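Local coordinates for protein alginate lyase (PDB 6KCW) that cleaves the polysaccharide alginate, probably by beta-elimination, as a bacterial member of polysaccharide lyase family 36, at residues F94-G99 against L235-I240; M119-D124 against T220-P225; P132-K137 against T189-A194. All coordinates share one frame; numbering follows the deposited sequence.

Overall arrangement
The three contacts illustrate how a beta sandwich is packed from its middle out to its rim. Along the chain they are enclosed one in another, interaction 1 outermost, then interaction 2, then interaction 3. Interactions 1 and 3 each bridge the two antiparallel sheets, their centres about 14 Å apart. Interaction 2 sits some 26 Å, centre to centre, from interaction 1, on the opposite side of the chain's centre, and joins a loop to the sheet that holds strands 94-99, 113-122 and 128-135. It touches interaction 3 through Met119 and Tyr133, on neighbouring strands 113-122 and 128-135; alternate residues of the latter serve the core and the phosphate side.

Interaction 1 of 3, residues F94-G99 against L235-I240; sequences FGFSIG and LVLRKI
Leu235 lies over one face of the Phe94 ring, whereas Leu237, two residues further along its strand, comes to the edge of Phe96, so two phenylalanine-leucine pairs settle in different ways. Leu235 holds its CG opposite the backbone N (chi1 172°), which presents both methyl groups to one face of Phe94. Leu235 CD1 stands 4.0 Å from the centroid of the Phe94 ring, 16° off the normal, a CH-pi contact, while Leu235 CD2 covers the rim at Phe94 CE2, 3.8 Å away. Phe96 instead offers its edge: Leu237 CD1 lies near the ring plane, 3.5 Å from Phe96 CE1, and also touches CZ. The interaction is wholly apolar and buried; the backbones stay well apart, with 8.5 Å between Phe94 CA and Leu235 CA, as suits two sheets packed through their side chains. Around this pair of contacts the core of the sandwich closes in. Phe94 stacks on Phe211 of strand 206-215 and takes an edge-to-face contact with Tyr76, while Phe96 meets Tyr72; Leu74, midway between the two tyrosines on strand 71-80, touches both phenylalanines, and strand 162-170 covers Phe96 through Val167 and Ile169.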
loop_
_atom_site.group_PDB
_atom_site.type_symbol
_atom_site.label_atom_id
_atom_site.label_comp_id
_atom_site.label_asym_id
_atom_site.label_seq_id
_atom_site.Cartn_x
_atom_site.Cartn_y
_atom_site.Cartn_z
ATOM N N PHE A 94 -2.564 -0.521 -2.419
ATOM C CA PHE A 94 -2.295 -1.933 -2.200
ATOM C C PHE A 94 -0.824 -2.235 -2.443
ATOM O O PHE A 94 -0.273 -1.862 -3.482
ATOM C CB PHE A 94 -3.180 -2.779 -3.117
ATOM C CG PHE A 94 -4.649 -2.683 -2.783
ATOM C CD1 PHE A 94 -5.408 -1.626 -3.247
ATOM C CD2 PHE A 94 -5.256 -3.642 -1.987
ATOM C CE1 PHE A 94 -6.756 -1.534 -2.933
ATOM C CE2 PHE A 94 -6.600 -3.561 -1.670
ATOM C CZ PHE A 94 -7.354 -2.504 -2.132
ATOM N N GLY A 95 -0.194 -2.895 -1.470
ATOM C CA GLY A 95 1.183 -3.316 -1.578
ATOM C C GLY A 95 1.394 -4.742 -1.105
ATOM O O GLY A 95 0.444 -5.525 -1.007
ATOM N N PHE A 96 2.643 -5.086 -0.794
ATOM C CA PHE A 96 3.011 -6.449 -0.445
ATOM C C PHE A 96 3.929 -6.432 0.760
ATOM O O PHE A 96 4.582 -5.427 1.055
ATOM C CB PHE A 96 3.706 -7.170 -1.609
ATOM C CG PHE A 96 2.814 -7.387 -2.807
ATOM C CD1 PHE A 96 1.872 -8.406 -2.809
ATOM C CD2 PHE A 96 2.921 -6.578 -3.930
ATOM C CE1 PHE A 96 1.047 -8.611 -3.910
ATOM C CE2 PHE A 96 2.105 -6.783 -5.039
ATOM C CZ PHE A 96 1.173 -7.803 -5.031
ATOM N N SER A 97 3.977 -7.575 1.447
ATOM C CA SER A 97 4.848 -7.774 2.591
ATOM C C SER A 97 5.559 -9.113 2.470
ATOM O O SER A 97 4.914 -10.155 2.330
ATOM C CB SER A 97 4.060 -7.762 3.883
ATOM O OG SER A 97 3.398 -9.003 3.964
ATOM N N ILE A 98 6.880 -9.087 2.591
ATOM C CA ILE A 98 7.713 -10.283 2.566
ATOM C C ILE A 98 8.122 -10.629 3.992
ATOM O O ILE A 98 8.400 -9.736 4.802
ATOM C CB ILE A 98 8.941 -10.065 1.660
ATOM C CG1 ILE A 98 8.507 -10.052 0.195
ATOM C CG2 ILE A 98 9.999 -11.122 1.900
ATOM C CD1 ILE A 98 9.650 -9.839 -0.783
ATOM N N GLY A 99 8.130 -11.928 4.307
ATOM C CA GLY A 99 8.576 -12.401 5.614
ATOM C C GLY A 99 7.788 -11.817 6.770
ATOM O O GLY A 99 6.553 -11.845 6.798
ATOM N N LEU A 235 -9.195 -3.461 -8.632
ATOM C CA LEU A 235 -8.056 -4.166 -8.063
ATOM C C LEU A 235 -7.858 -5.501 -8.765
ATOM O O LEU A 235 -8.759 -6.344 -8.768
ATOM C CB LEU A 235 -8.259 -4.394 -6.566
ATOM C CG LEU A 235 -7.178 -5.298 -5.956
ATOM C CD1 LEU A 235 -5.809 -4.614 -5.940
ATOM C CD2 LEU A 235 -7.566 -5.760 -4.572
ATOM N N VAL A 236 -6.674 -5.709 -9.338
ATOM C CA VAL A 236 -6.310 -6.983 -9.954
ATOM C C VAL A 236 -5.021 -7.462 -9.301
ATOM O O VAL A 236 -3.974 -6.814 -9.420
ATOM C CB VAL A 236 -6.160 -6.880 -11.478
ATOM C CG1 VAL A 236 -5.802 -8.236 -12.055
ATOM C CG2 VAL A 236 -7.453 -6.371 -12.096
ATOM N N LEU A 237 -5.095 -8.587 -8.604
ATOM C CA LEU A 237 -3.947 -9.188 -7.944
ATOM C C LEU A 237 -3.614 -10.502 -8.629
ATOM O O LEU A 237 -4.516 -11.259 -8.995
ATOM C CB LEU A 237 -4.240 -9.429 -6.455
ATOM C CG LEU A 237 -3.267 -10.234 -5.602
ATOM C CD1 LEU A 237 -2.176 -9.339 -5.076
ATOM C CD2 LEU A 237 -3.983 -10.895 -4.437
ATOM N N ARG A 238 -2.323 -10.791 -8.789
ATOM C CA ARG A 238 -1.937 -12.042 -9.433
ATOM C C ARG A 238 -0.612 -12.564 -8.900
ATOM O O ARG A 238 0.419 -11.888 -9.001
ATOM C CB ARG A 238 -1.862 -11.875 -10.946
ATOM C CG ARG A 238 -1.724 -13.188 -11.657
ATOM C CD ARG A 238 -1.995 -13.014 -13.120
ATOM N NE ARG A 238 -0.834 -12.499 -13.834
ATOM C CZ ARG A 238 0.136 -13.272 -14.308
ATOM N NH1 ARG A 238 0.066 -14.585 -14.105
ATOM N NH2 ARG A 238 1.171 -12.738 -14.973
ATOM N N LYS A 239 -0.656 -13.784 -8.365
ATOM C CA LYS A 239 0.536 -14.565 -8.056
ATOM C C LYS A 239 1.197 -15.005 -9.355
ATOM O O LYS A 239 0.681 -15.865 -10.071
ATOM C CB LYS A 239 0.167 -15.777 -7.210
ATOM C CG LYS A 239 1.328 -16.695 -6.914
ATOM C CD LYS A 239 0.845 -18.045 -6.396
ATOM C CE LYS A 239 1.790 -18.590 -5.330
ATOM N NZ LYS A 239 1.420 -19.959 -4.860
ATOM N N ILE A 240 2.349 -14.439 -9.660
ATOM C CA ILE A 240 3.006 -14.816 -10.899
ATOM C C ILE A 240 3.733 -16.153 -10.750
ATOM O O ILE A 240 3.737 -16.963 -11.679
ATOM C CB ILE A 240 3.935 -13.677 -11.348
ATOM C CG1 ILE A 240 3.108 -12.413 -11.607
ATOM C CG2 ILE A 240 4.726 -14.074 -12.566
ATOM C CD1 ILE A 240 3.926 -11.197 -11.943
#

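Interaction 2 of 3, residues M119-D124 against T220-P225; sequences MWYQTD and TYWQSP
Tyr121 and Trp222 have the nearest CA atoms of the two segments, 10.1 Å apart: 119-122 is the end of an extended strand, and 220-222 is a short 3-10 turn, spanned by a weak hydrogen bond from Gln223 N to Thr220 O. At such a separation long side chains must do the reaching, and Trp222 supplies most of the span. Its CG lies beside the backbone N (chi1 -71°), and the indole projects with the far end of its benzo ring, CZ3 and CH2, against the strand.

Two residues of the strand receive it. Met119 runs roughly perpendicular to the tryptophan side chain, and a bend at its last torsion (chi3 60°) turns the terminal methyl to Trp222, where Met119 CE is 3.8 Å from Trp222 CZ3 and also close to CH2. Tyr121 offers its ring edge: Trp222 CH2 lies near the plane of the phenol ring, 4.0 Å from Tyr121 CE1. The indole tip therefore touches both Met119 and Tyr121, which lie two residues apart on the same side of the strand. Trp120, between them, is buried against the core, where its ring meets Phe80 and Phe84 edge-to-face. The contact is modest and apolar; polar bonds secure the surroundings, since Ser87 accepts from Gln122 NE2 through its O and bonds Gln223 O through its OG. Arg88 also touches Trp222.

Alternation of this sort is the rule in a beta sandwich, here probably a concanavalin-like jelly roll: one face of the strand fills the core, the other lines the outer surface. That outer face lies beside Tyr133 and a bound phosphate, about 6 Å from the Met119 side chain, and the arrangement is consistent with a loop that folds over the margin of a substrate cleft.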
loop_
_atom_site.group_PDB
_atom_site.type_symbol
_atom_site.label_atom_id
_atom_site.label_comp_id
_atom_site.label_asym_id
_atom_site.label_seq_id
_atom_site.Cartn_x
_atom_site.Cartn_y
_atom_site.Cartn_z
ATOM N N MET A 119 3.060 5.844 -0.412
ATOM C CA MET A 119 2.552 6.958 0.372
ATOM C C MET A 119 2.245 8.142 -0.530
ATOM O O MET A 119 2.763 8.255 -1.642
ATOM C CB MET A 119 3.552 7.420 1.436
ATOM C CG MET A 119 3.880 6.407 2.490
ATOM S SD MET A 119 4.908 7.187 3.748
ATOM C CE MET A 119 3.892 8.523 4.379
ATOM N N TRP A 120 1.386 9.029 -0.034
ATOM C CA TRP A 120 1.406 10.413 -0.474
ATOM C C TRP A 120 2.123 11.230 0.599
ATOM O O TRP A 120 2.267 10.793 1.745
ATOM C CB TRP A 120 -0.009 10.937 -0.755
ATOM C CG TRP A 120 -0.722 11.457 0.431
ATOM C CD1 TRP A 120 -0.750 12.748 0.864
ATOM C CD2 TRP A 120 -1.527 10.706 1.346
ATOM N NE1 TRP A 120 -1.515 12.850 2.002
ATOM C CE2 TRP A 120 -2.002 11.609 2.321
ATOM C CE3 TRP A 120 -1.884 9.356 1.444
ATOM C CZ2 TRP A 120 -2.824 11.207 3.376
ATOM C CZ3 TRP A 120 -2.702 8.959 2.489
ATOM C CH2 TRP A 120 -3.164 9.884 3.440
ATOM N N TYR A 121 2.631 12.397 0.206
ATOM C CA TYR A 121 3.545 13.123 1.077
ATOM C C TYR A 121 3.563 14.595 0.686
ATOM O O TYR A 121 3.554 14.921 -0.506
ATOM C CB TYR A 121 4.958 12.528 0.991
ATOM C CG TYR A 121 5.957 13.048 2.019
ATOM C CD1 TYR A 121 5.965 12.566 3.319
ATOM C CD2 TYR A 121 6.929 13.985 1.667
ATOM C CE1 TYR A 121 6.886 13.026 4.248
ATOM C CE2 TYR A 121 7.857 14.448 2.590
ATOM C CZ TYR A 121 7.825 13.967 3.878
ATOM O OH TYR A 121 8.742 14.423 4.798
ATOM N N GLN A 122 3.602 15.474 1.695
ATOM C CA GLN A 122 3.668 16.915 1.480
ATOM C C GLN A 122 4.926 17.485 2.119
ATOM O O GLN A 122 5.189 17.267 3.313
ATOM C CB GLN A 122 2.429 17.637 2.021
ATOM C CG GLN A 122 2.571 19.154 1.944
ATOM C CD GLN A 122 1.251 19.881 1.897
ATOM O OE1 GLN A 122 1.132 20.920 1.252
ATOM N NE2 GLN A 122 0.245 19.342 2.579
ATOM N N THR A 123 5.696 18.216 1.319
ATOM C CA THR A 123 6.933 18.827 1.777
ATOM C C THR A 123 6.639 20.108 2.536
ATOM O O THR A 123 5.631 20.772 2.294
ATOM C CB THR A 123 7.842 19.158 0.592
ATOM O OG1 THR A 123 7.168 20.088 -0.276
ATOM C CG2 THR A 123 8.195 17.898 -0.180
ATOM N N ASP A 124 7.560 20.475 3.433
ATOM C CA ASP A 124 7.474 21.789 4.057
ATOM C C ASP A 124 7.304 22.882 2.997
ATOM O O ASP A 124 6.597 23.874 3.227
ATOM C CB ASP A 124 8.714 22.039 4.939
ATOM C CG ASP A 124 8.732 21.186 6.245
ATOM O OD1 ASP A 124 7.747 20.472 6.542
ATOM O OD2 ASP A 124 9.742 21.238 6.996
ATOM N N THR A 220 1.453 13.421 16.274
ATOM C CA THR A 220 0.126 14.010 16.093
ATOM C C THR A 220 0.067 15.058 14.991
ATOM O O THR A 220 -1.029 15.497 14.648
ATOM C CB THR A 220 -0.365 14.657 17.395
ATOM O OG1 THR A 220 0.277 15.934 17.563
ATOM C CG2 THR A 220 -0.063 13.754 18.589
ATOM N N TYR A 221 1.198 15.504 14.466
ATOM C CA TYR A 221 1.175 16.534 13.447
ATOM C C TYR A 221 0.902 15.974 12.050
ATOM O O TYR A 221 0.720 16.757 11.114
ATOM C CB TYR A 221 2.491 17.318 13.473
ATOM C CG TYR A 221 3.747 16.518 13.122
ATOM C CD1 TYR A 221 4.076 16.221 11.794
ATOM C CD2 TYR A 221 4.619 16.107 14.110
ATOM C CE1 TYR A 221 5.224 15.508 11.485
ATOM C CE2 TYR A 221 5.766 15.405 13.804
ATOM C CZ TYR A 221 6.058 15.100 12.503
ATOM O OH TYR A 221 7.210 14.393 12.236
ATOM N N TRP A 222 0.902 14.646 11.889
ATOM C CA TRP A 222 0.439 13.977 10.682
ATOM C C TRP A 222 -1.083 13.947 10.577
ATOM O O TRP A 222 -1.612 13.556 9.525
ATOM C CB TRP A 222 0.955 12.536 10.641
ATOM C CG TRP A 222 2.414 12.376 10.392
ATOM C CD1 TRP A 222 3.430 12.546 11.290
ATOM C CD2 TRP A 222 3.028 11.958 9.168
ATOM N NE1 TRP A 222 4.643 12.278 10.691
ATOM C CE2 TRP A 222 4.422 11.921 9.388
ATOM C CE3 TRP A 222 2.540 11.630 7.902
ATOM C CZ2 TRP A 222 5.320 11.561 8.394
ATOM C CZ3 TRP A 222 3.438 11.276 6.920
ATOM C CH2 TRP A 222 4.810 11.241 7.172
ATOM N N GLN A 223 -1.789 14.323 11.641
ATOM C CA GLN A 223 -3.242 14.314 11.623
ATOM C C GLN A 223 -3.790 15.449 10.768
ATOM O O GLN A 223 -3.101 16.420 10.443
ATOM C CB GLN A 223 -3.813 14.447 13.034
ATOM C CG GLN A 223 -3.803 13.162 13.835
ATOM C CD GLN A 223 -3.995 13.403 15.318
ATOM O OE1 GLN A 223 -4.252 14.527 15.740
ATOM N NE2 GLN A 223 -3.865 12.346 16.117
ATOM N N SER A 224 -5.061 15.315 10.424
ATOM C CA SER A 224 -5.832 16.336 9.756
ATOM C C SER A 224 -7.025 16.717 10.623
ATOM O O SER A 224 -7.583 15.866 11.324
ATOM C CB SER A 224 -6.325 15.838 8.391
ATOM O OG SER A 224 -7.417 16.601 7.930
ATOM N N PRO A 225 -7.441 17.983 10.598
ATOM C CA PRO A 225 -8.617 18.395 11.376
ATOM C C PRO A 225 -9.965 18.028 10.759
ATOM O O PRO A 225 -10.994 18.252 11.409
ATOM C CB PRO A 225 -8.445 19.920 11.458
ATOM C CG PRO A 225 -7.711 20.278 10.219
ATOM C CD PRO A 225 -6.762 19.125 9.961
#

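Interaction 3 of 3, residues P132-K137 against T189-A194; sequences PYIYHK and TVLDTA. With PO4 (phosphate ion), chain B.
The first torsion of Leu191 (174°) stretches its side chain away from its own N, and the second (73°) turns CD2 toward Pro132 and Ile134 of the extended strand 132-135. Pro132 is the main partner: its CG packs 3.7 Å from Leu191 CB, and its CB is 3.9 Å from Leu191 CD2. Val190 comes in at a slant, its CG1 4.0 Å from Pro132 CD. Ile134 adds a looser touch, CG1 to Leu191 CD2 at 4.2 Å. Val190 and Leu191 both face Ile183, a classic beta bulge, and the corner of the chain at Val190 lets both reach the proline. The fold is probably a concanavalin-like jelly-roll beta sandwich, with strands 128-135 and 188-195 in different sheets. Alternation on 132-135 places Tyr133 and Tyr135 on the side away from this core, where a phosphate, probably from the crystallisation liquor, is held by Lys91 and Arg117. Phosphate O4 lies at the edge of the Tyr133 ring, in its plane, 3.2 Å from Tyr133 OH, but this bond is doubtful. O4 is also modelled 1.3 Å from Tyr135 OH, too short for a hydrogen bond and doubtful as a real covalent link, so its placing is uncertain.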
loop_
_atom_site.group_PDB
_atom_site.type_symbol
_atom_site.label_atom_id
_atom_site.label_comp_id
_atom_site.label_asym_id
_atom_site.label_seq_id
_atom_site.Cartn_x
_atom_site.Cartn_y
_atom_site.Cartn_z
ATOM N N PRO A 132 7.406 5.850 -3.206
ATOM C CA PRO A 132 7.610 4.521 -2.631
ATOM C C PRO A 132 7.909 4.640 -1.145
ATOM O O PRO A 132 8.358 5.678 -0.653
ATOM C CB PRO A 132 8.823 3.970 -3.393
ATOM C CG PRO A 132 9.001 4.880 -4.586
ATOM C CD PRO A 132 8.426 6.204 -4.208
ATOM N N TYR A 133 7.653 3.551 -0.426
ATOM C CA TYR A 133 7.886 3.511 1.017
ATOM C C TYR A 133 8.228 2.061 1.364
ATOM O O TYR A 133 7.352 1.271 1.716
ATOM C CB TYR A 133 6.678 4.017 1.793
ATOM C CG TYR A 133 7.032 4.416 3.198
ATOM C CD1 TYR A 133 7.761 5.574 3.438
ATOM C CD2 TYR A 133 6.668 3.632 4.282
ATOM C CE1 TYR A 133 8.109 5.949 4.704
ATOM C CE2 TYR A 133 7.013 4.002 5.563
ATOM C CZ TYR A 133 7.730 5.165 5.768
ATOM O OH TYR A 133 8.089 5.542 7.041
ATOM N N ILE A 134 9.507 1.723 1.247
ATOM C CA ILE A 134 9.955 0.337 1.244
ATOM C C ILE A 134 10.797 0.083 2.490
ATOM O O ILE A 134 11.782 0.787 2.741
ATOM C CB ILE A 134 10.750 0.010 -0.029
ATOM C CG1 ILE A 134 10.044 0.571 -1.260
ATOM C CG2 ILE A 134 10.862 -1.480 -0.218
ATOM C CD1 ILE A 134 8.637 0.106 -1.378
ATOM N N TYR A 135 10.390 -0.898 3.288
ATOM C CA TYR A 135 11.288 -1.505 4.258
ATOM C C TYR A 135 11.935 -2.689 3.556
ATOM O O TYR A 135 11.254 -3.443 2.852
ATOM C CB TYR A 135 10.551 -1.950 5.531
ATOM C CG TYR A 135 9.994 -0.813 6.377
ATOM C CD1 TYR A 135 8.832 -0.162 6.004
ATOM C CD2 TYR A 135 10.617 -0.410 7.562
ATOM C CE1 TYR A 135 8.304 0.873 6.757
ATOM C CE2 TYR A 135 10.094 0.636 8.331
ATOM C CZ TYR A 135 8.932 1.275 7.915
ATOM O OH TYR A 135 8.368 2.320 8.637
ATOM N N HIS A 136 13.251 -2.813 3.700
ATOM C CA HIS A 136 13.996 -3.914 3.104
ATOM C C HIS A 136 15.324 -4.057 3.843
ATOM O O HIS A 136 15.633 -3.304 4.774
ATOM C CB HIS A 136 14.210 -3.691 1.616
ATOM C CG HIS A 136 14.901 -2.404 1.306
ATOM N ND1 HIS A 136 16.196 -2.350 0.837
ATOM C CD2 HIS A 136 14.481 -1.120 1.403
ATOM C CE1 HIS A 136 16.542 -1.088 0.655
ATOM N NE2 HIS A 136 15.521 -0.321 0.991
ATOM N N LYS A 137 16.112 -5.043 3.406
ATOM C CA LYS A 137 17.303 -5.429 4.145
ATOM C C LYS A 137 18.309 -4.294 4.228
ATOM O O LYS A 137 19.074 -4.210 5.198
ATOM C CB LYS A 137 17.941 -6.653 3.492
ATOM C CG LYS A 137 19.276 -7.033 4.081
ATOM C CD LYS A 137 19.104 -7.697 5.414
ATOM C CE LYS A 137 20.431 -7.854 6.094
ATOM N NZ LYS A 137 20.856 -6.504 6.592
ATOM N N THR A 189 7.299 4.978 -14.825
ATOM C CA THR A 189 8.086 4.331 -13.779
ATOM C C THR A 189 8.334 5.286 -12.611
ATOM O O THR A 189 8.879 6.380 -12.787
ATOM C CB THR A 189 9.418 3.834 -14.341
ATOM O OG1 THR A 189 9.178 2.768 -15.266
ATOM C CG2 THR A 189 10.345 3.316 -13.233
ATOM N N VAL A 190 7.936 4.871 -11.416
ATOM C CA VAL A 190 8.243 5.645 -10.219
ATOM C C VAL A 190 9.480 5.029 -9.597
ATOM O O VAL A 190 10.496 5.703 -9.388
ATOM C CB VAL A 190 7.067 5.657 -9.227
ATOM C CG1 VAL A 190 7.357 6.605 -8.073
ATOM C CG2 VAL A 190 5.791 6.056 -9.943
ATOM N N LEU A 191 9.398 3.737 -9.306
ATOM C CA LEU A 191 10.509 2.978 -8.759
ATOM C C LEU A 191 10.580 1.662 -9.508
ATOM O O LEU A 191 9.564 0.969 -9.632
ATOM C CB LEU A 191 10.333 2.724 -7.260
ATOM C CG LEU A 191 11.378 1.800 -6.632
ATOM C CD1 LEU A 191 12.711 2.523 -6.506
ATOM C CD2 LEU A 191 10.916 1.266 -5.275
ATOM N N ASP A 192 11.771 1.321 -10.009
ATOM C CA ASP A 192 11.996 0.010 -10.621
ATOM C C ASP A 192 13.454 -0.351 -10.339
ATOM O O ASP A 192 14.345 -0.053 -11.134
ATOM C CB ASP A 192 11.683 0.020 -12.115
ATOM C CG ASP A 192 12.089 -1.277 -12.814
ATOM O OD1 ASP A 192 12.113 -2.339 -12.156
ATOM O OD2 ASP A 192 12.396 -1.232 -14.030
ATOM N N THR A 193 13.685 -0.973 -9.186
ATOM C CA THR A 193 15.034 -1.258 -8.724
ATOM C C THR A 193 15.178 -2.720 -8.328
ATOM O O THR A 193 14.238 -3.344 -7.823
ATOM C CB THR A 193 15.426 -0.405 -7.516
ATOM O OG1 THR A 193 16.731 -0.805 -7.067
ATOM C CG2 THR A 193 14.448 -0.623 -6.387
ATOM N N ALA A 194 16.375 -3.256 -8.542
ATOM C CA ALA A 194 16.703 -4.507 -7.899
ATOM C C ALA A 194 16.944 -4.219 -6.424
ATOM O O ALA A 194 17.251 -3.089 -6.034
ATOM C CB ALA A 194 17.913 -5.156 -8.572
HETATM P P PO4 B . 5.971 3.494 9.324
HETATM O O1 PO4 B . 4.801 2.581 9.056
HETATM O O2 PO4 B . 6.180 3.605 10.819
HETATM O O3 PO4 B . 5.691 4.897 8.834
HETATM O O4 PO4 B . 7.241 2.904 8.692
#